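Local coordinates for protein ECL CdiI (Enterobacter cloacae subsp. cloacae, PDB 4NTQ) that acts as the immunity protein of a contact-dependent growth inhibition system, binding the toxic ribosomal RNase domain of CdiA, at residues B[1-13]-B[19-33]. Numbering follows the deposited sequence.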
loop_
_atom_site.group_PDB
_atom_site.type_symbol
_atom_site.label_atom_id
_atom_site.label_comp_id
_atom_site.label_asym_id
_atom_site.label_seq_id
_atom_site.Cartn_x
_atom_site.Cartn_y
_atom_site.Cartn_z
HETATM N N MSE B 1 -18.825 0.342 -4.562
HETATM C CA MSE B 1 -18.070 1.406 -5.204
HETATM C C MSE B 1 -16.603 0.952 -5.171
HETATM O O MSE B 1 -16.246 0.031 -4.429
HETATM C CB MSE B 1 -18.249 2.728 -4.426
HETATM C CG MSE B 1 -19.259 3.825 -4.993
HETATM SE SE MSE B 1 -18.394 5.387 -4.519
HETATM C CE MSE B 1 -16.835 4.942 -5.246
ATOM N N PHE B 2 -15.759 1.562 -5.993
ATOM C CA PHE B 2 -14.321 1.396 -5.835
ATOM C C PHE B 2 -13.638 2.733 -5.894
ATOM O O PHE B 2 -13.968 3.564 -6.744
ATOM C CB PHE B 2 -13.678 0.533 -6.930
ATOM C CG PHE B 2 -12.158 0.521 -6.848
ATOM C CD1 PHE B 2 -11.391 1.352 -7.650
ATOM C CD2 PHE B 2 -11.508 -0.280 -5.926
ATOM C CE1 PHE B 2 -9.999 1.362 -7.552
ATOM C CE2 PHE B 2 -10.130 -0.267 -5.818
ATOM C CZ PHE B 2 -9.369 0.554 -6.636
ATOM N N GLY B 3 -12.643 2.927 -5.037
ATOM C CA GLY B 3 -11.832 4.118 -5.161
ATOM C C GLY B 3 -11.054 4.473 -3.926
ATOM O O GLY B 3 -11.082 3.770 -2.921
ATOM N N ILE B 4 -10.344 5.586 -4.029
ATOM C CA ILE B 4 -9.541 6.101 -2.955
ATOM C C ILE B 4 -9.957 7.555 -2.732
ATOM O O ILE B 4 -9.896 8.361 -3.659
ATOM C CB ILE B 4 -8.062 6.027 -3.331
ATOM C CG1 ILE B 4 -7.650 4.572 -3.578
ATOM C CG2 ILE B 4 -7.214 6.697 -2.242
ATOM C CD1 ILE B 4 -6.228 4.420 -4.113
ATOM N N PHE B 5 -10.368 7.886 -1.506
ATOM C CA PHE B 5 -11.041 9.156 -1.230
ATOM C C PHE B 5 -10.441 9.898 -0.048
ATOM O O PHE B 5 -10.121 9.297 0.970
ATOM C CB PHE B 5 -12.520 8.895 -0.946
ATOM C CG PHE B 5 -13.197 8.106 -2.013
ATOM C CD1 PHE B 5 -13.754 8.746 -3.107
ATOM C CD2 PHE B 5 -13.242 6.714 -1.944
ATOM C CE1 PHE B 5 -14.372 8.030 -4.101
ATOM C CE2 PHE B 5 -13.853 5.988 -2.940
ATOM C CZ PHE B 5 -14.411 6.650 -4.020
ATOM N N SER B 6 -10.304 11.209 -0.192
ATOM C CA SER B 6 -9.826 12.059 0.894
ATOM C C SER B 6 -10.854 12.133 2.007
ATOM O O SER B 6 -12.052 12.101 1.740
ATOM C CB SER B 6 -9.596 13.486 0.394
ATOM O OG SER B 6 -8.680 13.505 -0.675
ATOM N N LYS B 7 -10.379 12.228 3.246
ATOM C CA LYS B 7 -11.215 12.678 4.343
ATOM C C LYS B 7 -10.929 14.170 4.587
ATOM O O LYS B 7 -11.102 14.983 3.679
ATOM C CB LYS B 7 -10.960 11.829 5.578
ATOM C CG LYS B 7 -11.091 10.347 5.288
ATOM C CD LYS B 7 -10.711 9.498 6.491
ATOM C CE LYS B 7 -11.472 8.177 6.524
ATOM N NZ LYS B 7 -11.380 7.578 7.879
ATOM N N GLY B 8 -10.479 14.523 5.792
ATOM C CA GLY B 8 -10.314 15.917 6.192
ATOM C C GLY B 8 -8.973 16.559 5.863
ATOM O O GLY B 8 -8.244 16.091 5.009
ATOM N N GLU B 9 -8.643 17.649 6.543
ATOM C CA GLU B 9 -7.438 18.398 6.208
ATOM C C GLU B 9 -6.154 17.606 6.467
ATOM O O GLU B 9 -6.133 16.709 7.308
ATOM C CB GLU B 9 -7.412 19.726 6.965
ATOM C CG GLU B 9 -7.610 19.614 8.455
ATOM C CD GLU B 9 -7.938 20.963 9.069
ATOM O OE1 GLU B 9 -8.021 21.943 8.289
ATOM O OE2 GLU B 9 -8.113 21.043 10.310
ATOM N N PRO B 10 -5.082 17.925 5.725
ATOM C CA PRO B 10 -3.813 17.221 5.942
ATOM C C PRO B 10 -3.320 17.433 7.365
ATOM O O PRO B 10 -3.527 18.507 7.930
ATOM C CB PRO B 10 -2.865 17.887 4.942
ATOM C CG PRO B 10 -3.775 18.364 3.853
ATOM C CD PRO B 10 -5.028 18.814 4.552
ATOM N N VAL B 11 -2.716 16.403 7.949
ATOM C CA VAL B 11 -2.218 16.498 9.312
ATOM C C VAL B 11 -0.836 15.879 9.403
ATOM O O VAL B 11 -0.443 15.084 8.549
ATOM C CB VAL B 11 -3.146 15.783 10.293
ATOM C CG1 VAL B 11 -4.460 16.555 10.455
ATOM C CG2 VAL B 11 -3.396 14.348 9.809
ATOM N N SER B 12 -0.100 16.256 10.438
ATOM C CA SER B 12 1.247 15.751 10.646
ATOM C C SER B 12 1.225 14.387 11.326
ATOM O O SER B 12 0.690 14.252 12.428
ATOM C CB SER B 12 2.031 16.728 11.510
ATOM O OG SER B 12 3.228 16.138 11.960
HETATM N N MSE B 13 1.797 13.371 10.679
HETATM C CA MSE B 13 1.914 12.051 11.309
HETATM C C MSE B 13 3.190 11.333 10.948
HETATM O O MSE B 13 3.598 11.310 9.776
HETATM C CB MSE B 13 0.728 11.145 10.978
HETATM C CG MSE B 13 -0.597 11.619 11.550
HETATM SE SE MSE B 13 -2.097 10.568 10.898
HETATM C CE MSE B 13 -2.134 9.464 12.500
ATOM N N GLN B 19 -2.221 13.007 3.948
ATOM C CA GLN B 19 -3.613 13.225 3.623
ATOM C C GLN B 19 -4.389 12.011 4.100
ATOM O O GLN B 19 -4.237 10.909 3.533
ATOM C CB GLN B 19 -3.773 13.395 2.104
ATOM C CG GLN B 19 -5.204 13.464 1.634
ATOM C CD GLN B 19 -5.996 14.536 2.360
ATOM O OE1 GLN B 19 -5.828 15.727 2.104
ATOM N NE2 GLN B 19 -6.871 14.115 3.268
ATOM N N PRO B 20 -5.209 12.189 5.155
ATOM C CA PRO B 20 -6.047 11.067 5.589
ATOM C C PRO B 20 -7.011 10.732 4.476
ATOM O O PRO B 20 -7.565 11.643 3.882
ATOM C CB PRO B 20 -6.795 11.613 6.820
ATOM C CG PRO B 20 -5.970 12.753 7.304
ATOM C CD PRO B 20 -5.358 13.363 6.037
ATOM N N SER B 21 -7.161 9.441 4.187
ATOM C CA SER B 21 -7.917 8.949 3.049
ATOM C C SER B 21 -8.455 7.562 3.353
ATOM O O SER B 21 -8.061 6.924 4.331
ATOM C CB SER B 21 -7.014 8.796 1.816
ATOM O OG SER B 21 -6.271 9.960 1.532
ATOM N N SER B 22 -9.314 7.071 2.467
ATOM C CA SER B 22 -9.759 5.687 2.540
ATOM C C SER B 22 -9.680 5.050 1.175
ATOM O O SER B 22 -9.851 5.712 0.147
ATOM C CB SER B 22 -11.204 5.612 3.005
ATOM O OG SER B 22 -11.246 5.396 4.395
ATOM N N ILE B 23 -9.438 3.749 1.168
ATOM C CA ILE B 23 -9.694 2.989 -0.023
ATOM C C ILE B 23 -10.929 2.122 0.221
ATOM O O ILE B 23 -11.056 1.490 1.264
ATOM C CB ILE B 23 -8.469 2.167 -0.450
ATOM C CG1 ILE B 23 -8.754 1.459 -1.769
ATOM C CG2 ILE B 23 -8.083 1.150 0.618
ATOM C CD1 ILE B 23 -7.555 0.706 -2.331
ATOM N N VAL B 24 -11.842 2.129 -0.746
ATOM C CA VAL B 24 -13.068 1.343 -0.689
ATOM C C VAL B 24 -13.087 0.339 -1.820
ATOM O O VAL B 24 -12.950 0.709 -2.986
ATOM C CB VAL B 24 -14.321 2.213 -0.894
ATOM C CG1 VAL B 24 -15.579 1.362 -0.756
ATOM C CG2 VAL B 24 -14.330 3.363 0.082
ATOM N N ILE B 25 -13.264 -0.926 -1.468
ATOM C CA ILE B 25 -13.385 -1.996 -2.438
ATOM C C ILE B 25 -14.695 -2.684 -2.100
ATOM O O ILE B 25 -14.725 -3.580 -1.259
ATOM C CB ILE B 25 -12.233 -3.001 -2.298
ATOM C CG1 ILE B 25 -10.872 -2.292 -2.343
ATOM C CG2 ILE B 25 -12.292 -4.040 -3.398
ATOM C CD1 ILE B 25 -9.707 -3.177 -1.839
ATOM N N ASN B 26 -15.784 -2.214 -2.704
ATOM C CA ASN B 26 -17.121 -2.743 -2.415
ATOM C C ASN B 26 -17.479 -2.649 -0.919
ATOM O O ASN B 26 -17.662 -1.546 -0.398
ATOM C CB ASN B 26 -17.276 -4.168 -2.962
ATOM C CG ASN B 26 -18.677 -4.676 -2.851
ATOM O OD1 ASN B 26 -19.599 -3.913 -2.569
ATOM N ND2 ASN B 26 -18.857 -5.973 -3.067
ATOM N N ASP B 27 -17.578 -3.782 -0.225
ATOM C CA ASP B 27 -17.940 -3.746 1.200
ATOM C C ASP B 27 -16.728 -3.591 2.122
ATOM O O ASP B 27 -16.879 -3.436 3.330
ATOM C CB ASP B 27 -18.813 -4.943 1.616
ATOM C CG ASP B 27 -18.225 -6.292 1.183
ATOM O OD1 ASP B 27 -17.154 -6.308 0.533
ATOM O OD2 ASP B 27 -18.853 -7.342 1.473
ATOM N N TYR B 28 -15.528 -3.613 1.547
ATOM C CA TYR B 28 -14.325 -3.383 2.333
ATOM C C TYR B 28 -13.845 -1.932 2.233
ATOM O O TYR B 28 -13.880 -1.317 1.159
ATOM C CB TYR B 28 -13.216 -4.348 1.916
ATOM C CG TYR B 28 -11.914 -4.185 2.677
ATOM C CD1 TYR B 28 -11.739 -4.777 3.932
ATOM C CD2 TYR B 28 -10.850 -3.445 2.141
ATOM C CE1 TYR B 28 -10.539 -4.637 4.635
ATOM C CE2 TYR B 28 -9.647 -3.305 2.838
ATOM C CZ TYR B 28 -9.504 -3.896 4.088
ATOM O OH TYR B 28 -8.316 -3.762 4.785
ATOM N N GLU B 29 -13.417 -1.381 3.364
ATOM C CA GLU B 29 -12.689 -0.119 3.346
ATOM C C GLU B 29 -11.574 -0.105 4.386
ATOM O O GLU B 29 -11.636 -0.822 5.390
ATOM C CB GLU B 29 -13.622 1.081 3.501
ATOM C CG GLU B 29 -13.868 1.529 4.900
ATOM C CD GLU B 29 -14.751 2.763 4.948
ATOM O OE1 GLU B 29 -14.221 3.916 4.903
ATOM O OE2 GLU B 29 -15.974 2.555 5.006
ATOM N N GLU B 30 -10.547 0.697 4.127
ATOM C CA GLU B 30 -9.363 0.717 4.974
ATOM C C GLU B 30 -8.783 2.103 4.930
ATOM O O GLU B 30 -8.627 2.660 3.848
ATOM C CB GLU B 30 -8.311 -0.284 4.472
ATOM C CG GLU B 30 -6.979 -0.195 5.220
ATOM C CD GLU B 30 -5.983 -1.275 4.810
ATOM O OE1 GLU B 30 -6.417 -2.385 4.441
ATOM O OE2 GLU B 30 -4.763 -1.013 4.868
ATOM N N GLU B 31 -8.472 2.649 6.105
ATOM C CA GLU B 31 -7.906 3.997 6.239
ATOM C C GLU B 31 -6.451 4.063 5.744
ATOM O O GLU B 31 -5.661 3.148 5.979
ATOM C CB GLU B 31 -7.994 4.443 7.703
ATOM C CG GLU B 31 -7.469 5.838 8.003
ATOM C CD GLU B 31 -7.790 6.286 9.439
ATOM O OE1 GLU B 31 -8.478 5.528 10.172
ATOM O OE2 GLU B 31 -7.356 7.397 9.827
ATOM N N LEU B 32 -6.113 5.140 5.039
ATOM C CA LEU B 32 -4.753 5.345 4.536
ATOM C C LEU B 32 -4.251 6.760 4.856
ATOM O O LEU B 32 -5.046 7.708 4.985
ATOM C CB LEU B 32 -4.703 5.124 3.028
ATOM C CG LEU B 32 -5.163 3.763 2.500
ATOM C CD1 LEU B 32 -5.272 3.845 1.000
ATOM C CD2 LEU B 32 -4.186 2.652 2.935
ATOM N N HIS B 33 -2.932 6.886 4.989
ATOM C CA HIS B 33 -2.277 8.178 5.182
ATOM C C HIS B 33 -1.304 8.409 4.019
ATOM O O HIS B 33 -0.166 7.933 4.055
ATOM C CB HIS B 33 -1.509 8.207 6.506
ATOM C CG HIS B 33 -2.363 7.966 7.714
ATOM N ND1 HIS B 33 -1.864 7.486 8.907
ATOM C CD2 HIS B 33 -3.688 8.163 7.915
ATOM C CE1 HIS B 33 -2.843 7.382 9.787
ATOM N NE2 HIS B 33 -3.963 7.789 9.209
HETATM O O HOH W 1 -18.952 0.337 -1.748
HETATM O O HOH W 2 -12.007 4.514 6.979
#
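Gly3 and Val24 bond to each other in both directions, the straighter bond running from Val24 N to Gly3 O (2.8 Å, 170°). Phe5 and Ser22 form the next such pair of this antiparallel ladder between strands 2-6 and 19-25. Asn26 N closes one end on Met1 O. There a water accepts from Met1 N and donates to Asn26 O. At the other end Pro20 O takes two donors, Lys7 N (2.9 Å) and Gln19 NE2 (2.6 Å). The same NE2 also donates to Gly8 O (3.0 Å). Both acceptors lie in the Gln19 amide plane, which fixes the rotation of the amide. With CG anti to the backbone N and a bend at chi2 (54°), the Gln19 chain brings NE2 between Gly8 O and Pro20 O. Lys7 reaches over Ser22, and a second water links Lys7 NZ, Ser22 OG and Glu29 OE1. Ile4 CG1 meets Ile23 CG1 at 3.8 Å on the face that also carries Phe2 and Ile25; Trp48 and Trp80 cover parts of it. Beyond the loop 7-10, the selenium of selenomethionine Met13, a poorly ordered residue, lies over one face of the His33 ring. Glu30 OE1 forms a salt bridge with Arg222 of the CdiA chain. Backbone bonds and one side-chain amide nitrogen that donates twice thus tie the N-terminal strand to the toxin-binding hairpin.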